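Local atomic coordinates of alkylhalidase CmlS (PDB entry 3I3L), a protein that probably halogenates an intermediate of chloramphenicol biosynthesis as a flavin-dependent halogenase that carries FAD joined to the protein through a covalent flavin-aspartate bond. Residues F57-M71 with F119-K132. Sequence-based numbering, arbitrary orientation.
With FAD (flavin-adenine dinucleotide), chain B.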
ATOM      1  N   PHE A  57       0.926 -16.700 -20.331  1.00 32.57           N
ATOM      2  CA  PHE A  57       1.670 -15.432 -20.309  1.00 34.13           C
ATOM      3  C   PHE A  57       2.458 -15.294 -21.597  1.00 36.77           C
ATOM      4  O   PHE A  57       2.925 -16.296 -22.158  1.00 37.42           O
ATOM      5  CB  PHE A  57       2.628 -15.344 -19.125  1.00 33.08           C
ATOM      6  CG  PHE A  57       1.949 -15.050 -17.798  1.00 34.82           C
ATOM      7  CD1 PHE A  57       0.565 -15.175 -17.655  1.00 31.84           C
ATOM      8  CD2 PHE A  57       2.703 -14.666 -16.696  1.00 30.37           C
ATOM      9  CE1 PHE A  57      -0.058 -14.925 -16.453  1.00 31.60           C
ATOM     10  CE2 PHE A  57       2.104 -14.439 -15.509  1.00 36.73           C
ATOM     11  CZ  PHE A  57       0.691 -14.544 -15.367  1.00 34.04           C
ATOM     12  N   PRO A  58       2.640 -14.051 -22.066  1.00 38.09           N
ATOM     13  CA  PRO A  58       2.177 -12.798 -21.415  1.00 36.97           C
ATOM     14  C   PRO A  58       0.691 -12.577 -21.600  1.00 36.95           C
ATOM     15  O   PRO A  58       0.121 -13.020 -22.601  1.00 35.35           O
ATOM     16  CB  PRO A  58       2.944 -11.707 -22.163  1.00 38.45           C
ATOM     17  CG  PRO A  58       3.157 -12.329 -23.599  1.00 39.32           C
ATOM     18  CD  PRO A  58       3.364 -13.813 -23.333  1.00 37.87           C
ATOM     19  N   ARG A  59       0.055 -11.911 -20.622  1.00 36.34           N
ATOM     20  CA  ARG A  59      -1.341 -11.536 -20.766  1.00 34.82           C
ATOM     21  C   ARG A  59      -1.471 -10.125 -20.259  1.00 36.22           C
ATOM     22  O   ARG A  59      -0.781  -9.772 -19.278  1.00 35.26           O
ATOM     23  CB  ARG A  59      -2.270 -12.512 -20.035  1.00 34.32           C
ATOM     24  CG  ARG A  59      -2.020 -12.687 -18.548  1.00 33.27           C
ATOM     25  CD  ARG A  59      -2.815 -11.662 -17.682  1.00 29.69           C
ATOM     26  NE  ARG A  59      -2.441 -11.865 -16.279  1.00 31.25           N
ATOM     27  CZ  ARG A  59      -1.411 -11.260 -15.686  1.00 29.97           C
ATOM     28  NH1 ARG A  59      -1.134 -11.488 -14.414  1.00 24.14           N
ATOM     29  NH2 ARG A  59      -0.643 -10.426 -16.379  1.00 31.53           N
ATOM     30  N   TYR A  60      -2.321  -9.325 -20.949  1.00 35.54           N
ATOM     31  CA  TYR A  60      -2.537  -7.893 -20.664  1.00 33.89           C
ATOM     32  C   TYR A  60      -3.134  -7.676 -19.273  1.00 33.07           C
ATOM     33  O   TYR A  60      -4.012  -8.403 -18.864  1.00 31.53           O
ATOM     34  CB  TYR A  60      -3.416  -7.186 -21.742  1.00 34.89           C
ATOM     35  CG  TYR A  60      -3.722  -5.780 -21.280  1.00 36.03           C
ATOM     36  CD1 TYR A  60      -2.870  -4.717 -21.596  1.00 32.28           C
ATOM     37  CD2 TYR A  60      -4.806  -5.539 -20.423  1.00 37.28           C
ATOM     38  CE1 TYR A  60      -3.095  -3.450 -21.082  1.00 33.94           C
ATOM     39  CE2 TYR A  60      -5.040  -4.263 -19.876  1.00 34.10           C
ATOM     40  CZ  TYR A  60      -4.191  -3.230 -20.227  1.00 32.75           C
ATOM     41  OH  TYR A  60      -4.419  -1.997 -19.683  1.00 31.22           O
ATOM     42  N   ARG A  61      -2.656  -6.649 -18.564  1.00 31.94           N
ATOM     43  CA  ARG A  61      -3.138  -6.343 -17.225  1.00 31.25           C
ATOM     44  C   ARG A  61      -2.897  -4.856 -16.896  1.00 30.08           C
ATOM     45  O   ARG A  61      -1.847  -4.313 -17.150  1.00 27.62           O
ATOM     46  CB  ARG A  61      -2.433  -7.234 -16.214  1.00 33.34           C
ATOM     47  CG  ARG A  61      -2.898  -7.132 -14.795  1.00 38.08           C
ATOM     48  CD  ARG A  61      -4.195  -7.870 -14.665  1.00 44.33           C
ATOM     49  NE  ARG A  61      -4.652  -8.003 -13.268  1.00 47.09           N
ATOM     50  CZ  ARG A  61      -5.035  -7.000 -12.466  1.00 41.88           C
ATOM     51  NH1 ARG A  61      -5.027  -5.729 -12.875  1.00 44.44           N
ATOM     52  NH2 ARG A  61      -5.486  -7.279 -11.259  1.00 39.68           N
ATOM     53  N   VAL A  62      -3.913  -4.211 -16.363  1.00 29.03           N
ATOM     54  CA  VAL A  62      -3.831  -2.840 -15.955  1.00 27.76           C
ATOM     55  C   VAL A  62      -3.214  -2.855 -14.558  1.00 27.92           C
ATOM     56  O   VAL A  62      -3.249  -3.898 -13.881  1.00 28.19           O
ATOM     57  CB  VAL A  62      -5.258  -2.188 -15.917  1.00 27.15           C
ATOM     58  CG1 VAL A  62      -6.058  -2.701 -14.703  1.00 25.86           C
ATOM     59  CG2 VAL A  62      -5.145  -0.648 -15.942  1.00 25.03           C
ATOM     60  N   GLY A  63      -2.623  -1.728 -14.156  1.00 27.12           N
ATOM     61  CA  GLY A  63      -2.046  -1.565 -12.786  1.00 27.71           C
ATOM     62  C   GLY A  63      -0.556  -1.405 -12.907  1.00 25.95           C
ATOM     63  O   GLY A  63       0.173  -2.293 -12.537  1.00 24.81           O
ATOM     64  N   GLU A  64      -0.129  -0.276 -13.439  1.00 26.82           N
ATOM     65  CA  GLU A  64       1.176  -0.160 -14.052  1.00 26.70           C
ATOM     66  C   GLU A  64       2.237   0.620 -13.274  1.00 27.82           C
ATOM     67  O   GLU A  64       3.431   0.601 -13.655  1.00 27.88           O
ATOM     68  CB  GLU A  64       0.991   0.433 -15.436  1.00 26.72           C
ATOM     69  CG  GLU A  64       0.148  -0.516 -16.314  1.00 24.98           C
ATOM     70  CD  GLU A  64      -0.584   0.203 -17.422  1.00 29.24           C
ATOM     71  OE1 GLU A  64      -1.244   1.244 -17.150  1.00 23.81           O
ATOM     72  OE2 GLU A  64      -0.513  -0.303 -18.569  1.00 30.30           O
ATOM     73  N   SER A  65       1.827   1.305 -12.206  1.00 24.66           N
ATOM     74  CA  SER A  65       2.760   2.224 -11.541  1.00 25.82           C
ATOM     75  C   SER A  65       3.149   1.635 -10.200  1.00 27.30           C
ATOM     76  O   SER A  65       2.278   1.388  -9.312  1.00 26.61           O
ATOM     77  CB  SER A  65       2.136   3.624 -11.387  1.00 24.71           C
ATOM     78  OG  SER A  65       2.981   4.533 -10.723  1.00 27.29           O
ATOM     79  N   LEU A  66       4.457   1.389 -10.056  1.00 27.05           N
ATOM     80  CA  LEU A  66       4.994   0.681  -8.891  1.00 25.34           C
ATOM     81  C   LEU A  66       5.632   1.560  -7.826  1.00 25.68           C
ATOM     82  O   LEU A  66       5.756   2.799  -7.999  1.00 24.46           O
ATOM     83  CB  LEU A  66       5.967  -0.376  -9.381  1.00 26.90           C
ATOM     84  CG  LEU A  66       5.416  -1.320 -10.483  1.00 28.77           C
ATOM     85  CD1 LEU A  66       6.384  -2.463 -10.754  1.00 25.43           C
ATOM     86  CD2 LEU A  66       4.040  -1.859 -10.028  1.00 31.05           C
ATOM     87  N   LEU A  67       6.067   0.938  -6.724  1.00 23.72           N
ATOM     88  CA  LEU A  67       6.579   1.720  -5.573  1.00 26.13           C
ATOM     89  C   LEU A  67       7.961   1.213  -5.144  1.00 27.59           C
ATOM     90  O   LEU A  67       8.338   0.046  -5.409  1.00 26.46           O
ATOM     91  CB  LEU A  67       5.575   1.675  -4.400  1.00 24.82           C
ATOM     92  CG  LEU A  67       4.226   2.418  -4.595  1.00 28.37           C
ATOM     93  CD1 LEU A  67       3.244   2.139  -3.364  1.00 22.62           C
ATOM     94  CD2 LEU A  67       4.412   3.969  -4.800  1.00 23.90           C
ATOM     95  N   PRO A  68       8.728   2.076  -4.511  1.00 29.38           N
ATOM     96  CA  PRO A  68      10.085   1.720  -4.031  1.00 30.57           C
ATOM     97  C   PRO A  68      10.096   0.481  -3.164  1.00 29.49           C
ATOM     98  O   PRO A  68      11.052  -0.313  -3.235  1.00 30.33           O
ATOM     99  CB  PRO A  68      10.492   2.945  -3.179  1.00 30.37           C
ATOM    100  CG  PRO A  68       9.799   4.080  -3.858  1.00 32.03           C
ATOM    101  CD  PRO A  68       8.441   3.500  -4.318  1.00 30.36           C
ATOM    102  N   GLY A  69       9.051   0.323  -2.341  1.00 29.69           N
ATOM    103  CA  GLY A  69       8.980  -0.806  -1.397  1.00 29.22           C
ATOM    104  C   GLY A  69       8.978  -2.150  -2.112  1.00 28.22           C
ATOM    105  O   GLY A  69       9.509  -3.140  -1.606  1.00 27.33           O
ATOM    106  N   THR A  70       8.371  -2.190  -3.288  1.00 27.57           N
ATOM    107  CA  THR A  70       8.322  -3.412  -4.081  1.00 26.79           C
ATOM    108  C   THR A  70       9.656  -3.696  -4.784  1.00 27.69           C
ATOM    109  O   THR A  70      10.036  -4.873  -4.901  1.00 26.87           O
ATOM    110  CB  THR A  70       7.213  -3.324  -5.162  1.00 26.42           C
ATOM    111  OG1 THR A  70       5.929  -3.306  -4.522  1.00 24.59           O
ATOM    112  CG2 THR A  70       7.293  -4.479  -6.173  1.00 22.17           C
ATOM    113  N   MET A  71      10.360  -2.640  -5.238  1.00 27.96           N
ATOM    114  CA  MET A  71      11.700  -2.816  -5.831  1.00 29.12           C
ATOM    115  C   MET A  71      12.649  -3.349  -4.767  1.00 27.59           C
ATOM    116  O   MET A  71      13.469  -4.190  -5.051  1.00 27.16           O
ATOM    117  CB  MET A  71      12.274  -1.510  -6.408  1.00 29.65           C
ATOM    118  CG  MET A  71      11.249  -0.634  -7.164  1.00 33.36           C
ATOM    119  SD  MET A  71      10.912  -1.275  -8.799  1.00 36.28           S
ATOM    120  CE  MET A  71       9.591  -2.340  -8.510  1.00 31.06           C
ATOM    121  N   PHE A 119      15.128   2.040  -1.726  1.00 50.59           N
ATOM    122  CA  PHE A 119      15.002   2.699  -3.028  1.00 47.22           C
ATOM    123  C   PHE A 119      14.397   4.112  -2.963  1.00 46.03           C
ATOM    124  O   PHE A 119      13.548   4.430  -2.104  1.00 43.30           O
ATOM    125  CB  PHE A 119      14.222   1.801  -3.994  1.00 46.44           C
ATOM    126  CG  PHE A 119      15.044   0.648  -4.562  1.00 46.51           C
ATOM    127  CD1 PHE A 119      15.636   0.755  -5.813  1.00 48.10           C
ATOM    128  CD2 PHE A 119      15.240  -0.521  -3.824  1.00 41.16           C
ATOM    129  CE1 PHE A 119      16.380  -0.311  -6.352  1.00 50.70           C
ATOM    130  CE2 PHE A 119      15.964  -1.579  -4.318  1.00 42.66           C
ATOM    131  CZ  PHE A 119      16.536  -1.501  -5.582  1.00 49.15           C
ATOM    132  N   ASP A 120      14.837   4.932  -3.907  1.00 45.15           N
ATOM    133  CA  ASP A 120      14.579   6.358  -3.934  1.00 46.16           C
ATOM    134  C   ASP A 120      13.657   6.638  -5.128  1.00 45.09           C
ATOM    135  O   ASP A 120      13.320   7.785  -5.408  1.00 46.60           O
ATOM    136  CB  ASP A 120      15.915   7.044  -4.202  1.00 46.93           C
ATOM    137  CG  ASP A 120      16.629   6.393  -5.372  1.00 48.77           C
ATOM    138  OD1 ASP A 120      16.548   6.919  -6.487  1.00 46.98           O
ATOM    139  OD2 ASP A 120      17.208   5.282  -5.182  1.00 57.62           O
ATOM    140  N   HIS A 121      13.329   5.586  -5.880  1.00 43.29           N
ATOM    141  CA  HIS A 121      12.475   5.687  -7.029  1.00 40.26           C
ATOM    142  C   HIS A 121      11.770   4.322  -7.248  1.00 38.37           C
ATOM    143  O   HIS A 121      12.027   3.338  -6.516  1.00 37.78           O
ATOM    144  CB  HIS A 121      13.317   6.028  -8.237  1.00 41.43           C
ATOM    145  CG  HIS A 121      14.216   4.908  -8.629  1.00 43.89           C
ATOM    146  ND1 HIS A 121      15.431   4.679  -8.009  1.00 45.31           N
ATOM    147  CD2 HIS A 121      14.037   3.890  -9.503  1.00 42.28           C
ATOM    148  CE1 HIS A 121      15.980   3.584  -8.508  1.00 46.33           C
ATOM    149  NE2 HIS A 121      15.158   3.091  -9.421  1.00 48.83           N
ATOM    150  N   ALA A 122      10.823   4.282  -8.191  1.00 34.73           N
ATOM    151  CA  ALA A 122      10.323   3.014  -8.646  1.00 34.22           C
ATOM    152  C   ALA A 122      10.216   3.124 -10.130  1.00 33.27           C
ATOM    153  O   ALA A 122      10.952   3.917 -10.748  1.00 33.43           O
ATOM    154  CB  ALA A 122       8.956   2.603  -7.978  1.00 32.97           C
ATOM    155  N   VAL A 123       9.315   2.353 -10.732  1.00 30.60           N
ATOM    156  CA  VAL A 123       9.259   2.340 -12.189  1.00 29.21           C
ATOM    157  C   VAL A 123       7.832   2.189 -12.622  1.00 29.52           C
ATOM    158  O   VAL A 123       6.938   1.902 -11.796  1.00 29.43           O
ATOM    159  CB  VAL A 123      10.028   1.120 -12.726  1.00 30.32           C
ATOM    160  CG1 VAL A 123      11.536   1.273 -12.469  1.00 28.23           C
ATOM    161  CG2 VAL A 123       9.476  -0.188 -12.045  1.00 27.44           C
ATOM    162  N   GLN A 124       7.617   2.369 -13.909  1.00 27.97           N
ATOM    163  CA  GLN A 124       6.331   2.138 -14.522  1.00 29.23           C
ATOM    164  C   GLN A 124       6.532   0.928 -15.461  1.00 30.37           C
ATOM    165  O   GLN A 124       7.601   0.802 -16.044  1.00 29.41           O
ATOM    166  CB  GLN A 124       5.911   3.362 -15.343  1.00 28.90           C
ATOM    167  CG  GLN A 124       6.300   4.736 -14.727  1.00 33.03           C
ATOM    168  CD  GLN A 124       5.320   5.149 -13.649  1.00 38.36           C
ATOM    169  OE1 GLN A 124       5.203   6.329 -13.316  1.00 44.54           O
ATOM    170  NE2 GLN A 124       4.567   4.194 -13.132  1.00 35.96           N
ATOM    171  N   VAL A 125       5.538   0.028 -15.565  1.00 29.03           N
ATOM    172  CA  VAL A 125       5.715  -1.164 -16.371  1.00 30.12           C
ATOM    173  C   VAL A 125       4.513  -1.489 -17.224  1.00 31.33           C
ATOM    174  O   VAL A 125       3.390  -1.068 -16.955  1.00 31.51           O
ATOM    175  CB  VAL A 125       6.078  -2.436 -15.526  1.00 29.17           C
ATOM    176  CG1 VAL A 125       7.262  -2.126 -14.538  1.00 31.35           C
ATOM    177  CG2 VAL A 125       4.845  -2.896 -14.722  1.00 27.49           C
ATOM    178  N   LYS A 126       4.767  -2.285 -18.249  1.00 31.31           N
ATOM    179  CA  LYS A 126       3.751  -2.980 -18.960  1.00 32.10           C
ATOM    180  C   LYS A 126       3.580  -4.302 -18.223  1.00 31.78           C
ATOM    181  O   LYS A 126       4.522  -5.120 -18.158  1.00 33.53           O
ATOM    182  CB  LYS A 126       4.212  -3.154 -20.408  1.00 33.00           C
ATOM    183  CG  LYS A 126       3.210  -3.771 -21.320  1.00 40.55           C
ATOM    184  CD  LYS A 126       3.587  -3.497 -22.815  1.00 48.55           C
ATOM    185  CE  LYS A 126       2.697  -2.374 -23.392  1.00 54.93           C
ATOM    186  NZ  LYS A 126       3.008  -2.089 -24.841  1.00 58.64           N
ATOM    187  N   ARG A 127       2.417  -4.484 -17.595  1.00 29.64           N
ATOM    188  CA  ARG A 127       2.199  -5.585 -16.647  1.00 29.50           C
ATOM    189  C   ARG A 127       2.332  -6.983 -17.282  1.00 31.14           C
ATOM    190  O   ARG A 127       2.796  -7.931 -16.613  1.00 31.07           O
ATOM    191  CB  ARG A 127       0.837  -5.476 -15.951  1.00 28.11           C
ATOM    192  CG  ARG A 127       0.790  -4.478 -14.789  1.00 28.11           C
ATOM    193  CD  ARG A 127       1.665  -4.928 -13.561  1.00 29.54           C
ATOM    194  NE  ARG A 127       1.200  -6.231 -13.092  1.00 30.49           N
ATOM    195  CZ  ARG A 127       0.113  -6.402 -12.322  1.00 31.63           C
ATOM    196  NH1 ARG A 127      -0.618  -5.330 -11.932  1.00 25.36           N
ATOM    197  NH2 ARG A 127      -0.270  -7.640 -11.983  1.00 23.67           N
ATOM    198  N   GLU A 128       1.928  -7.116 -18.544  1.00 30.02           N
ATOM    199  CA  GLU A 128       2.083  -8.381 -19.263  1.00 33.09           C
ATOM    200  C   GLU A 128       3.570  -8.800 -19.296  1.00 33.21           C
ATOM    201  O   GLU A 128       3.888  -9.981 -19.225  1.00 33.29           O
ATOM    202  CB  GLU A 128       1.488  -8.279 -20.675  1.00 34.10           C
ATOM    203  CG  GLU A 128       2.169  -7.261 -21.564  1.00 36.71           C
ATOM    204  CD  GLU A 128       1.235  -6.731 -22.673  1.00 45.19           C
ATOM    205  OE1 GLU A 128       1.293  -7.259 -23.806  1.00 48.22           O
ATOM    206  OE2 GLU A 128       0.454  -5.785 -22.438  1.00 47.11           O
ATOM    207  N   GLU A 129       4.471  -7.818 -19.329  1.00 32.68           N
ATOM    208  CA  GLU A 129       5.901  -8.115 -19.414  1.00 33.45           C
ATOM    209  C   GLU A 129       6.514  -8.299 -18.052  1.00 31.51           C
ATOM    210  O   GLU A 129       7.219  -9.267 -17.806  1.00 33.40           O
ATOM    211  CB  GLU A 129       6.647  -7.029 -20.226  1.00 34.17           C
ATOM    212  CG  GLU A 129       6.254  -7.012 -21.695  1.00 36.02           C
ATOM    213  CD  GLU A 129       6.878  -5.836 -22.488  1.00 44.14           C
ATOM    214  OE1 GLU A 129       7.475  -4.880 -21.913  1.00 41.51           O
ATOM    215  OE2 GLU A 129       6.730  -5.858 -23.718  1.00 48.12           O
ATOM    216  N   PHE A 130       6.185  -7.401 -17.137  1.00 29.84           N
ATOM    217  CA  PHE A 130       6.633  -7.493 -15.763  1.00 28.53           C
ATOM    218  C   PHE A 130       6.157  -8.774 -15.066  1.00 28.85           C
ATOM    219  O   PHE A 130       6.919  -9.462 -14.408  1.00 29.08           O
ATOM    220  CB  PHE A 130       6.136  -6.263 -14.988  1.00 29.12           C
ATOM    221  CG  PHE A 130       6.488  -6.281 -13.529  1.00 28.59           C
ATOM    222  CD1 PHE A 130       7.767  -6.022 -13.124  1.00 26.32           C
ATOM    223  CD2 PHE A 130       5.516  -6.557 -12.574  1.00 26.71           C
ATOM    224  CE1 PHE A 130       8.121  -6.033 -11.736  1.00 29.35           C
ATOM    225  CE2 PHE A 130       5.797  -6.547 -11.211  1.00 29.03           C
ATOM    226  CZ  PHE A 130       7.126  -6.283 -10.760  1.00 29.16           C
ATOM    227  N   ASP A 131       4.885  -9.080 -15.175  1.00 28.12           N
ATOM    228  CA  ASP A 131       4.359 -10.300 -14.530  1.00 29.47           C
ATOM    229  C   ASP A 131       5.054 -11.574 -15.108  1.00 30.21           C
ATOM    230  O   ASP A 131       5.331 -12.518 -14.383  1.00 28.13           O
ATOM    231  CB  ASP A 131       2.855 -10.406 -14.721  1.00 27.56           C
ATOM    232  CG  ASP A 131       2.067  -9.357 -13.897  1.00 28.53           C
ATOM    233  OD1 ASP A 131       2.664  -8.456 -13.292  1.00 29.36           O
ATOM    234  OD2 ASP A 131       0.826  -9.457 -13.836  1.00 32.05           O
ATOM    235  N   LYS A 132       5.341 -11.570 -16.405  1.00 30.62           N
ATOM    236  CA  LYS A 132       5.958 -12.725 -17.034  1.00 32.15           C
ATOM    237  C   LYS A 132       7.423 -12.884 -16.638  1.00 32.17           C
ATOM    238  O   LYS A 132       7.942 -13.986 -16.601  1.00 34.25           O
ATOM    239  CB  LYS A 132       5.818 -12.665 -18.553  1.00 32.59           C
ATOM    240  CG  LYS A 132       6.594 -13.763 -19.270  1.00 33.98           C
ATOM    241  CD  LYS A 132       6.239 -13.826 -20.767  1.00 38.27           C
ATOM    242  CE  LYS A 132       7.359 -14.548 -21.554  1.00 39.82           C
ATOM    243  NZ  LYS A 132       7.301 -16.004 -21.330  1.00 35.02           N
TER
HETATM  244  PA  FAD B 600      -3.483 -10.133 -10.283  1.00 22.91           P
HETATM  245  O1A FAD B 600      -4.920 -10.007 -10.733  1.00 23.40           O
HETATM  246  O2A FAD B 600      -2.516  -9.159 -10.860  1.00 26.26           O
HETATM  247  O5B FAD B 600      -2.988 -11.654 -10.615  1.00 28.34           O
HETATM  248  C5B FAD B 600      -3.819 -12.758 -10.319  1.00 26.26           C
HETATM  249  C4B FAD B 600      -3.612 -13.915 -11.323  1.00 24.76           C
HETATM  250  O4B FAD B 600      -4.424 -15.027 -10.876  1.00 25.06           O
HETATM  251  C3B FAD B 600      -4.074 -13.576 -12.720  1.00 27.75           C
HETATM  252  O3B FAD B 600      -3.005 -13.689 -13.609  1.00 28.16           O
HETATM  253  C2B FAD B 600      -5.155 -14.619 -13.043  1.00 29.50           C
HETATM  254  O2B FAD B 600      -4.992 -15.134 -14.327  1.00 32.68           O
HETATM  255  C1B FAD B 600      -4.933 -15.704 -12.001  1.00 25.25           C
HETATM  256  N9A FAD B 600      -6.082 -16.474 -11.565  1.00 28.90           N
HETATM  257  C8A FAD B 600      -7.312 -16.004 -11.210  1.00 29.05           C
HETATM  258  N7A FAD B 600      -8.081 -17.048 -10.832  1.00 29.98           N
HETATM  259  C5A FAD B 600      -7.390 -18.196 -11.021  1.00 28.89           C
HETATM  260  C6A FAD B 600      -7.715 -19.523 -10.812  1.00 28.67           C
HETATM  261  N6A FAD B 600      -8.900 -19.869 -10.341  1.00 26.64           N
HETATM  262  N1A FAD B 600      -6.752 -20.465 -11.055  1.00 31.62           N
HETATM  263  C2A FAD B 600      -5.510 -20.127 -11.531  1.00 24.68           C
HETATM  264  N3A FAD B 600      -5.203 -18.814 -11.719  1.00 27.36           N
HETATM  265  C4A FAD B 600      -6.124 -17.858 -11.467  1.00 28.32           C
HETATM  266  N1  FAD B 600      -1.649  -1.270  -8.720  1.00 24.52           N
HETATM  267  C2  FAD B 600      -0.437  -0.603  -8.656  1.00 25.22           C
HETATM  268  O2  FAD B 600       0.427  -1.066  -7.923  1.00 28.21           O
HETATM  269  N3  FAD B 600      -0.216   0.547  -9.367  1.00 23.49           N
HETATM  270  C4  FAD B 600      -1.194   1.070 -10.170  1.00 26.99           C
HETATM  271  O4  FAD B 600      -0.952   2.127 -10.837  1.00 30.83           O
HETATM  272  C4X FAD B 600      -2.431   0.425 -10.218  1.00 26.78           C
HETATM  273  N5  FAD B 600      -3.424   0.911 -11.024  1.00 26.06           N
HETATM  274  C5X FAD B 600      -4.601   0.209 -11.145  1.00 24.75           C
HETATM  275  C6  FAD B 600      -5.630   0.706 -11.959  1.00 24.65           C
HETATM  276  C7  FAD B 600      -6.832   0.042 -12.014  1.00 28.65           C
HETATM  277  C7M FAD B 600      -7.953   0.539 -12.896  1.00 30.27           C
HETATM  278  C8  FAD B 600      -6.973  -1.142 -11.297  1.00 31.68           C
HETATM  279  C8M FAD B 600      -8.209  -1.941 -11.406  1.00 29.10           C
HETATM  280  C9  FAD B 600      -5.974  -1.628 -10.447  1.00 27.49           C
HETATM  281  C9A FAD B 600      -4.781  -0.923 -10.398  1.00 24.94           C
HETATM  282  N10 FAD B 600      -3.792  -1.442  -9.613  1.00 22.58           N
HETATM  283  C10 FAD B 600      -2.643  -0.758  -9.478  1.00 23.96           C
HETATM  284  C1' FAD B 600      -4.168  -2.604  -8.760  1.00 21.76           C
HETATM  285  C2' FAD B 600      -3.246  -3.768  -9.034  1.00 22.77           C
HETATM  286  O2' FAD B 600      -3.214  -3.970 -10.390  1.00 26.99           O
HETATM  287  C3' FAD B 600      -3.575  -5.042  -8.303  1.00 24.44           C
HETATM  288  O3' FAD B 600      -3.530  -4.806  -6.912  1.00 22.10           O
HETATM  289  C4' FAD B 600      -2.524  -6.156  -8.629  1.00 23.57           C
HETATM  290  O4' FAD B 600      -2.619  -6.586  -9.959  1.00 21.84           O
HETATM  291  C5' FAD B 600      -2.786  -7.374  -7.754  1.00 19.55           C
HETATM  292  O5' FAD B 600      -1.813  -8.354  -7.977  1.00 23.74           O
HETATM  293  P   FAD B 600      -2.266  -9.839  -7.691  1.00 21.58           P
HETATM  294  O1P FAD B 600      -2.986  -9.898  -6.362  1.00 20.89           O
HETATM  295  O2P FAD B 600      -1.092 -10.783  -7.928  1.00 28.18           O
HETATM  296  O3P FAD B 600      -3.488 -10.130  -8.711  1.00 20.22           O
HETATM  297  O   HOH W   1       5.227 -17.542 -20.047  1.00 38.49           O
HETATM  298  O   HOH W   2       1.860 -11.783 -18.431  1.00 26.52           O
HETATM  299  O   HOH W   3      -0.002  -2.955 -18.472  1.00 29.37           O
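Along the FAD pocket, residues 57-71 and 119-132 meet through a salt-bridge network of Arg-59, Arg-127 and Asp-131. Arg-127 grips the carboxylate side-on: NE lies 2.7 Å from Asp-131 OD1, and NH2 reaches the syn lone pair of OD2. Arg-59 comes to Asp-131 OD2 end-on from the anti side, NH1 at 2.9 Å and NH2 at 3.1 Å, its guanidinium plane turned 74° from the carboxylate. Three N-H groups thus converge on OD2, which would favour a charged aspartate and is consistent with holding both arginines beside the cofactor. Bent at chi2 and chi3, the Arg-127 chain folds back to put NH1 on Gly-63 O, 3.2 Å away and nearly straight at 171°, while NH2 donates to FAD O2A at 2.9 Å. NH1 of Arg-127 also donates to the ribityl oxygen FAD O4'. A methionine in place of Arg-127 would probably leave Asp-131 OD1 and Gly-63 O without these donors and weaken the hold on the FAD phosphate and ribityl chain. Arg-59 NH1 also bonds FAD O3B. Farther along, Ser-65 and Gln-124 form a single beta bridge, flanked by Val-125 N to Glu-64 O (2.9 Å) and Leu-66 N to Val-123 O (3.1 Å). Leu-66 CD1 rests over one face of Phe-130, and Met-71 CB sits centrally over the Phe-119 ring. Strand 122-124 pairs antiparallel with strand 89-97, and helix 327-347 packs against Leu-66 and Arg-127 through Val-328.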